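Local coordinates for actin binding protein family protein (Entamoeba histolytica HM-1:IMSS, PDB 6K2F) that probably binds actin monomers through its ADF-homology domains and so restrains filament assembly in motile and shape-changing processes, at residues K13-S17 / S18-R22; A26-D30 / E31-I35; D50-L53 / K54-E58. All coordinates share one frame; numbering follows the deposited sequence.

Interaction 1 of 3, residues K13-S17 / S18-R22; sequences KDMNS and SGNGR
Ser-18 folds back on Asp-14 with two hydrogen bonds to a single acceptor. Its amide N lies 2.9 Å from Asp-14 O, and its hydroxyl OG, also 2.9 Å from Asp-14 O, adds a second bond from the opposite face of that carbonyl's plane. The hydroxyl can reach back because OG stands beside the backbone N and anti to the carbonyl carbon (chi1 -51°). One residue further on, Gly-19 N donates to Met-15 O at 2.8 Å. Ser-17 OG lies near this group too, 3.0 Å from Lys-13 O and 3.2 Å from Asp-14 O.

This is the C-terminal end of helix 6-18 in an ADF-homology domain, the N-terminal one of twinfilin. Gly-19 is the first residue to leave helical geometry, with a positive phi of 64°, and from there the chain turns toward strand 23-29.

The apolar part belongs to Met-15. With CG anti to its backbone N (chi1 -167°), the side chain runs out until SD lies 3.5 Å from Gly-21 C, and the bend at chi3 brings CE to 4.0 Å from Gly-21 CA. The thioether thus packs against bare backbone.

Charge and polarity continue outside the turn. Arg-22 makes salt bridges to Asp-48 and Glu-69, while Asn-16 bonds to Tyr-78, Trp-80 and Thr-75. Val-92 and Lys-95 of the second subunit pack on Ser-17 and Ser-18, respectively.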
loop_
_atom_site.group_PDB
_atom_site.type_symbol
_atom_site.label_atom_id
_atom_site.label_comp_id
_atom_site.label_asym_id
_atom_site.label_seq_id
_atom_site.Cartn_x
_atom_site.Cartn_y
_atom_site.Cartn_z
ATOM N N LYS A 13 13.908 5.423 1.904
ATOM C CA LYS A 13 13.705 6.175 3.165
ATOM C C LYS A 13 12.332 6.839 3.153
ATOM O O LYS A 13 11.704 6.865 4.203
ATOM C CB LYS A 13 14.804 7.215 3.349
ATOM C CG LYS A 13 16.146 6.614 3.719
ATOM C CD LYS A 13 17.258 7.654 3.754
ATOM C CE LYS A 13 18.405 7.339 4.697
ATOM N NZ LYS A 13 18.598 5.884 4.898
ATOM N N ASP A 14 11.906 7.355 1.998
ATOM C CA ASP A 14 10.580 7.995 1.848
ATOM C C ASP A 14 9.481 6.961 2.114
ATOM O O ASP A 14 8.588 7.235 2.943
ATOM C CB ASP A 14 10.418 8.659 0.485
ATOM C CG ASP A 14 9.138 9.474 0.424
ATOM O OD1 ASP A 14 8.875 10.192 1.405
ATOM O OD2 ASP A 14 8.399 9.345 -0.571
ATOM N N MET A 15 9.544 5.801 1.466
ATOM C CA MET A 15 8.516 4.748 1.649
ATOM C C MET A 15 8.562 4.214 3.082
ATOM O O MET A 15 7.485 3.989 3.677
ATOM C CB MET A 15 8.720 3.607 0.657
ATOM C CG MET A 15 7.522 2.687 0.611
ATOM S SD MET A 15 7.621 1.413 -0.679
ATOM C CE MET A 15 7.587 2.417 -2.161
ATOM N N ASN A 16 9.755 4.096 3.664
ATOM C CA ASN A 16 9.949 3.609 5.049
ATOM C C ASN A 16 9.304 4.592 6.032
ATOM O O ASN A 16 8.588 4.159 6.942
ATOM C CB ASN A 16 11.429 3.420 5.374
ATOM C CG ASN A 16 11.656 2.821 6.743
ATOM O OD1 ASN A 16 11.103 1.769 7.064
ATOM N ND2 ASN A 16 12.432 3.497 7.572
ATOM N N SER A 17 9.565 5.885 5.885
ATOM C CA SER A 17 9.102 6.904 6.851
ATOM C C SER A 17 7.615 7.222 6.642
ATOM O O SER A 17 6.983 7.645 7.625
ATOM C CB SER A 17 9.968 8.134 6.762
ATOM O OG SER A 17 9.790 8.779 5.507
ATOM N N SER A 18 7.093 7.115 5.412
ATOM C CA SER A 18 5.720 7.573 5.053
ATOM C C SER A 18 4.766 6.385 5.015
ATOM O O SER A 18 3.561 6.615 5.035
ATOM C CB SER A 18 5.729 8.311 3.748
ATOM O OG SER A 18 6.720 9.331 3.750
ATOM N N GLY A 19 5.287 5.154 4.922
ATOM C CA GLY A 19 4.461 3.934 4.904
ATOM C C GLY A 19 3.550 3.855 3.690
ATOM O O GLY A 19 2.619 3.046 3.725
ATOM N N ASN A 20 3.820 4.626 2.623
ATOM C CA ASN A 20 2.818 4.986 1.580
ATOM C C ASN A 20 3.090 4.231 0.274
ATOM O O ASN A 20 2.732 4.720 -0.800
ATOM C CB ASN A 20 2.745 6.492 1.313
ATOM C CG ASN A 20 4.061 7.101 0.872
ATOM O OD1 ASN A 20 5.098 6.431 0.853
ATOM N ND2 ASN A 20 4.026 8.378 0.533
ATOM N N GLY A 21 3.612 3.031 0.385
ATOM C CA GLY A 21 3.823 2.099 -0.736
ATOM C C GLY A 21 4.183 0.760 -0.151
ATOM O O GLY A 21 4.411 0.701 1.076
ATOM N N ARG A 22 4.291 -0.268 -0.981
ATOM C CA ARG A 22 4.541 -1.630 -0.478
ATOM C C ARG A 22 5.951 -2.094 -0.837
ATOM O O ARG A 22 6.596 -2.716 0.025
ATOM C CB ARG A 22 3.483 -2.593 -1.007
ATOM C CG ARG A 22 3.691 -4.017 -0.510
ATOM C CD ARG A 22 3.616 -4.174 1.005
ATOM N NE ARG A 22 2.267 -3.945 1.487
ATOM C CZ ARG A 22 1.910 -3.895 2.756
ATOM N NH1 ARG A 22 2.804 -4.023 3.723
ATOM N NH2 ARG A 22 0.646 -3.675 3.071
#

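Interaction 2 of 3, residues A26-D30 / E31-I35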
loop_
_atom_site.group_PDB
_atom_site.type_symbol
_atom_site.label_atom_id
_atom_site.label_comp_id
_atom_site.label_asym_id
_atom_site.label_seq_id
_atom_site.Cartn_x
_atom_site.Cartn_y
_atom_site.Cartn_z
ATOM N N ALA A 26 14.537 -3.495 -7.461
ATOM C CA ALA A 26 15.821 -2.858 -7.813
ATOM C C ALA A 26 16.667 -3.843 -8.608
ATOM O O ALA A 26 16.572 -5.049 -8.384
ATOM C CB ALA A 26 16.530 -2.391 -6.570
ATOM N N THR A 27 17.493 -3.335 -9.507
ATOM C CA THR A 27 18.456 -4.162 -10.261
ATOM C C THR A 27 19.807 -3.466 -10.255
ATOM O O THR A 27 19.883 -2.243 -10.041
ATOM C CB THR A 27 18.024 -4.453 -11.706
ATOM O OG1 THR A 27 17.886 -3.223 -12.417
ATOM C CG2 THR A 27 16.716 -5.206 -11.766
ATOM N N ILE A 28 20.846 -4.235 -10.540
ATOM C CA ILE A 28 22.218 -3.688 -10.662
ATOM C C ILE A 28 22.378 -3.167 -12.093
ATOM O O ILE A 28 22.281 -3.950 -13.061
ATOM C CB ILE A 28 23.245 -4.761 -10.265
ATOM C CG1 ILE A 28 22.974 -5.250 -8.842
ATOM C CG2 ILE A 28 24.655 -4.228 -10.448
ATOM C CD1 ILE A 28 23.848 -6.404 -8.372
ATOM N N VAL A 29 22.643 -1.867 -12.203
ATOM C CA VAL A 29 22.764 -1.115 -13.471
ATOM C C VAL A 29 24.016 -0.264 -13.325
ATOM O O VAL A 29 24.122 0.475 -12.330
ATOM C CB VAL A 29 21.534 -0.243 -13.770
ATOM C CG1 VAL A 29 21.746 0.587 -15.032
ATOM C CG2 VAL A 29 20.277 -1.070 -13.910
ATOM N N ASP A 30 24.924 -0.334 -14.287
ATOM C CA ASP A 30 26.153 0.488 -14.246
ATOM C C ASP A 30 26.890 0.078 -12.964
ATOM O O ASP A 30 27.197 -1.106 -12.865
ATOM C CB ASP A 30 25.753 1.949 -14.460
ATOM C CG ASP A 30 25.163 2.201 -15.851
ATOM O OD1 ASP A 30 25.334 1.312 -16.742
ATOM O OD2 ASP A 30 24.566 3.293 -16.050
ATOM N N GLU A 31 27.138 0.986 -12.015
ATOM C CA GLU A 31 27.933 0.642 -10.798
ATOM C C GLU A 31 27.017 0.594 -9.569
ATOM O O GLU A 31 27.545 0.510 -8.436
ATOM C CB GLU A 31 29.100 1.617 -10.593
ATOM C CG GLU A 31 28.864 3.033 -11.099
ATOM C CD GLU A 31 30.093 3.919 -11.013
ATOM O OE1 GLU A 31 31.199 3.429 -11.324
ATOM O OE2 GLU A 31 29.936 5.088 -10.625
ATOM N N THR A 32 25.696 0.655 -9.763
ATOM C CA THR A 32 24.797 0.928 -8.620
ATOM C C THR A 32 23.606 -0.020 -8.645
ATOM O O THR A 32 23.298 -0.648 -9.660
ATOM C CB THR A 32 24.373 2.400 -8.535
ATOM O OG1 THR A 32 23.861 2.797 -9.808
ATOM C CG2 THR A 32 25.514 3.308 -8.123
ATOM N N ILE A 33 22.960 -0.136 -7.495
ATOM C CA ILE A 33 21.605 -0.713 -7.418
ATOM C C ILE A 33 20.588 0.396 -7.665
ATOM O O ILE A 33 20.548 1.347 -6.880
ATOM C CB ILE A 33 21.372 -1.438 -6.088
ATOM C CG1 ILE A 33 22.583 -2.258 -5.648
ATOM C CG2 ILE A 33 20.155 -2.316 -6.234
ATOM C CD1 ILE A 33 22.360 -2.930 -4.315
ATOM N N ASN A 34 19.788 0.247 -8.716
ATOM C CA ASN A 34 18.854 1.279 -9.206
ATOM C C ASN A 34 17.417 0.798 -9.033
ATOM O O ASN A 34 17.158 -0.403 -9.160
ATOM C CB ASN A 34 19.119 1.613 -10.673
ATOM C CG ASN A 34 20.428 2.341 -10.887
ATOM O OD1 ASN A 34 21.192 2.542 -9.948
ATOM N ND2 ASN A 34 20.685 2.781 -12.105
ATOM N N ILE A 35 16.504 1.742 -8.844
ATOM C CA ILE A 35 15.043 1.488 -8.859
ATOM C C ILE A 35 14.674 0.963 -10.247
ATOM O O ILE A 35 15.044 1.626 -11.264
ATOM C CB ILE A 35 14.240 2.760 -8.561
ATOM C CG1 ILE A 35 14.567 3.350 -7.189
ATOM C CG2 ILE A 35 12.756 2.485 -8.718
ATOM C CD1 ILE A 35 14.229 4.810 -7.091
HETATM O O HOH W 1 16.815 -0.886 -12.300
#
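Thr-27 and Asn-34 face each other as an antiparallel hydrogen-bonded pair: Asn-34 N donates to Thr-27 O at 2.8 Å, and Thr-27 N answers to Asn-34 O at 3.0 Å. Nearer the tip, Val-29 and Thr-32 form the next such pair, with Val-29 N 2.9 Å from Thr-32 O and Thr-32 N 3.0 Å from Val-29 O. Val-29 to Thr-32 is a type II' turn, and this last bond closes it. Asp-30 takes its first corner with a positive phi of 60°. This is a beta hairpin with a two-residue loop, joining strands 23-29 and 32-39 of the central sheet of the ADF-homology fold.

Ile-33 can be followed outward from its backbone. CB points to the same side of the sheet as the side chain of Ile-28. From it CG2, anti to the backbone N, leans across the strands to Ala-26 CB at 3.6 Å and also lies near Thr-27 O. CG1 takes the other branch and meets Ile-28 CG1 more loosely, at 4.4 Å. On this side Tyr-63 of strand 62-68 and Thr-101 of helix 92-101 pack against both isoleucines, and Leu-8 of helix 6-18 touches Ala-26 and Ile-33.

The other face carries Thr-27, Val-29, Thr-32 and Asn-34. There the side chains of Val-29 and Asn-34 cross at about a right angle. The hairpin is therefore two-sided: aliphatic around Ile-28 and Ile-33, mostly polar on the face of Thr-27, Thr-32 and Asn-34, where one water bridges Thr-27 OG1 and Asn-34 O, with main-chain bonds setting the register.

Interaction 3 of 3, residues D50-L53 / K54-E58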
loop_
_atom_site.group_PDB
_atom_site.type_symbol
_atom_site.label_atom_id
_atom_site.label_comp_id
_atom_site.label_asym_id
_atom_site.label_seq_id
_atom_site.Cartn_x
_atom_site.Cartn_y
_atom_site.Cartn_z
ATOM N N ASP A 50 1.550 -11.383 -3.411
ATOM C CA ASP A 50 1.356 -11.985 -4.750
ATOM C C ASP A 50 1.686 -10.960 -5.847
ATOM O O ASP A 50 1.966 -11.395 -7.000
ATOM C CB ASP A 50 -0.046 -12.563 -4.878
ATOM C CG ASP A 50 -0.207 -13.878 -4.135
ATOM O OD1 ASP A 50 0.818 -14.545 -3.894
ATOM O OD2 ASP A 50 -1.363 -14.242 -3.823
ATOM N N LEU A 51 1.659 -9.658 -5.554
ATOM C CA LEU A 51 1.971 -8.626 -6.592
ATOM C C LEU A 51 3.413 -8.768 -7.077
ATOM O O LEU A 51 3.691 -8.392 -8.224
ATOM C CB LEU A 51 1.739 -7.225 -6.022
ATOM C CG LEU A 51 0.292 -6.911 -5.665
ATOM C CD1 LEU A 51 0.205 -5.548 -4.995
ATOM C CD2 LEU A 51 -0.600 -6.973 -6.901
ATOM N N VAL A 52 4.307 -9.300 -6.253
ATOM C CA VAL A 52 5.733 -9.480 -6.628
ATOM C C VAL A 52 5.818 -10.287 -7.923
ATOM O O VAL A 52 6.706 -9.996 -8.763
ATOM C CB VAL A 52 6.507 -10.167 -5.498
ATOM C CG1 VAL A 52 7.864 -10.685 -5.984
ATOM C CG2 VAL A 52 6.651 -9.218 -4.327
ATOM N N LEU A 53 4.949 -11.281 -8.081
ATOM C CA LEU A 53 5.026 -12.226 -9.225
ATOM C C LEU A 53 4.848 -11.488 -10.557
ATOM O O LEU A 53 5.291 -12.043 -11.600
ATOM C CB LEU A 53 3.963 -13.303 -9.023
ATOM C CG LEU A 53 4.081 -14.122 -7.743
ATOM C CD1 LEU A 53 2.943 -15.129 -7.644
ATOM C CD2 LEU A 53 5.415 -14.825 -7.687
ATOM N N LYS A 54 4.187 -10.329 -10.547
ATOM C CA LYS A 54 3.944 -9.504 -11.756
ATOM C C LYS A 54 5.215 -8.745 -12.177
ATOM O O LYS A 54 5.271 -8.282 -13.325
ATOM C CB LYS A 54 2.870 -8.450 -11.474
ATOM C CG LYS A 54 1.454 -8.951 -11.228
ATOM C CD LYS A 54 0.454 -7.796 -11.198
ATOM C CE LYS A 54 -0.975 -8.190 -11.515
ATOM N NZ LYS A 54 -1.615 -8.894 -10.379
ATOM N N TYR A 55 6.190 -8.590 -11.280
ATOM C CA TYR A 55 7.389 -7.755 -11.503
ATOM C C TYR A 55 8.627 -8.586 -11.814
ATOM O O TYR A 55 9.507 -8.070 -12.484
ATOM C CB TYR A 55 7.635 -6.920 -10.253
ATOM C CG TYR A 55 6.658 -5.781 -10.127
ATOM C CD1 TYR A 55 5.410 -5.958 -9.558
ATOM C CD2 TYR A 55 6.957 -4.527 -10.620
ATOM C CE1 TYR A 55 4.493 -4.921 -9.475
ATOM C CE2 TYR A 55 6.064 -3.469 -10.513
ATOM C CZ TYR A 55 4.830 -3.660 -9.922
ATOM O OH TYR A 55 3.955 -2.611 -9.845
ATOM N N LEU A 56 8.690 -9.831 -11.363
ATOM C CA LEU A 56 9.870 -10.668 -11.675
ATOM C C LEU A 56 9.913 -10.957 -13.173
ATOM O O LEU A 56 8.856 -11.075 -13.841
ATOM C CB LEU A 56 9.845 -11.950 -10.843
ATOM C CG LEU A 56 9.838 -11.752 -9.321
ATOM C CD1 LEU A 56 9.819 -13.087 -8.587
ATOM C CD2 LEU A 56 11.037 -10.924 -8.862
ATOM N N VAL A 57 11.116 -11.029 -13.715
ATOM C CA VAL A 57 11.328 -11.383 -15.139
ATOM C C VAL A 57 12.128 -12.682 -15.161
ATOM O O VAL A 57 13.212 -12.716 -14.595
ATOM C CB VAL A 57 12.060 -10.270 -15.904
ATOM C CG1 VAL A 57 12.320 -10.695 -17.327
ATOM C CG2 VAL A 57 11.285 -8.957 -15.875
ATOM N N GLU A 58 11.575 -13.735 -15.748
ATOM C CA GLU A 58 12.211 -15.075 -15.645
ATOM C C GLU A 58 13.638 -15.014 -16.203
ATOM O O GLU A 58 13.853 -14.458 -17.304
ATOM C CB GLU A 58 11.352 -16.145 -16.311
ATOM C CG GLU A 58 11.892 -17.556 -16.118
ATOM C CD GLU A 58 12.985 -17.994 -17.070
ATOM O OE1 GLU A 58 13.128 -17.382 -18.166
ATOM O OE2 GLU A 58 13.638 -19.025 -16.786
HETATM O O HOH W 2 6.262 -11.589 -13.995
#
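Val-52 O is gripped by two amides, accepting from Tyr-55 N at 2.9 Å and from Leu-56 N at 3.3 Å. Lys-54 N donates to Leu-51 O at 3.1 Å. A water then spans the end of the turn, donating to both Leu-53 O and Leu-56 O at 2.6 Å.

The Tyr-55 ring turns its edge to the same region, CD1 lying 3.3 Å from Leu-51 O with that oxygen in the ring plane. Its hydroxyl bonds to Glu-39. Apolar packing comes from Val-52 CG1, which stands anti to its backbone N (chi1 165°) and meets Leu-56 CG at 4.0 Å. Separately, the Lys-54 chain, bent at chi4, makes a loose approach that leaves NZ 4.1 Å from Leu-51 CD2.

These helical-shaped turns follow helix 45-49 and hand the chain on toward strand 62-68. Val-52 packs on Ile-64 and Phe-66 of strand 62-68 and Leu-83 of strand 77-85, Leu-56 touches Ser-62 and Tyr-85 of the same two strands, and Tyr-55 rests on Ala-37 of strand 32-39, its ring edge-to-face with Phe-23.

Overall arrangement
All three are local contacts within one ADF-homology domain, met in series along the chain. Interaction 1 is largely buried and ends a helix; its segments lead directly into the strand that opens interaction 2, though their centres are 20 Å apart. Interaction 2 is a hairpin with an exposed tip, and interaction 3, also partly buried, is a turning segment whose nearest atoms are about 8 Å from it. Strand 32-39 links them: it forms one arm of the hairpin and also receives Leu-51 and Tyr-55. One carbonyl takes a hydroxyl and an amide in interaction 1, two backbone amides in interaction 3 beside a bridging water; interaction 2 pairs backbone bonds. Interaction 1 alone meets the second subunit.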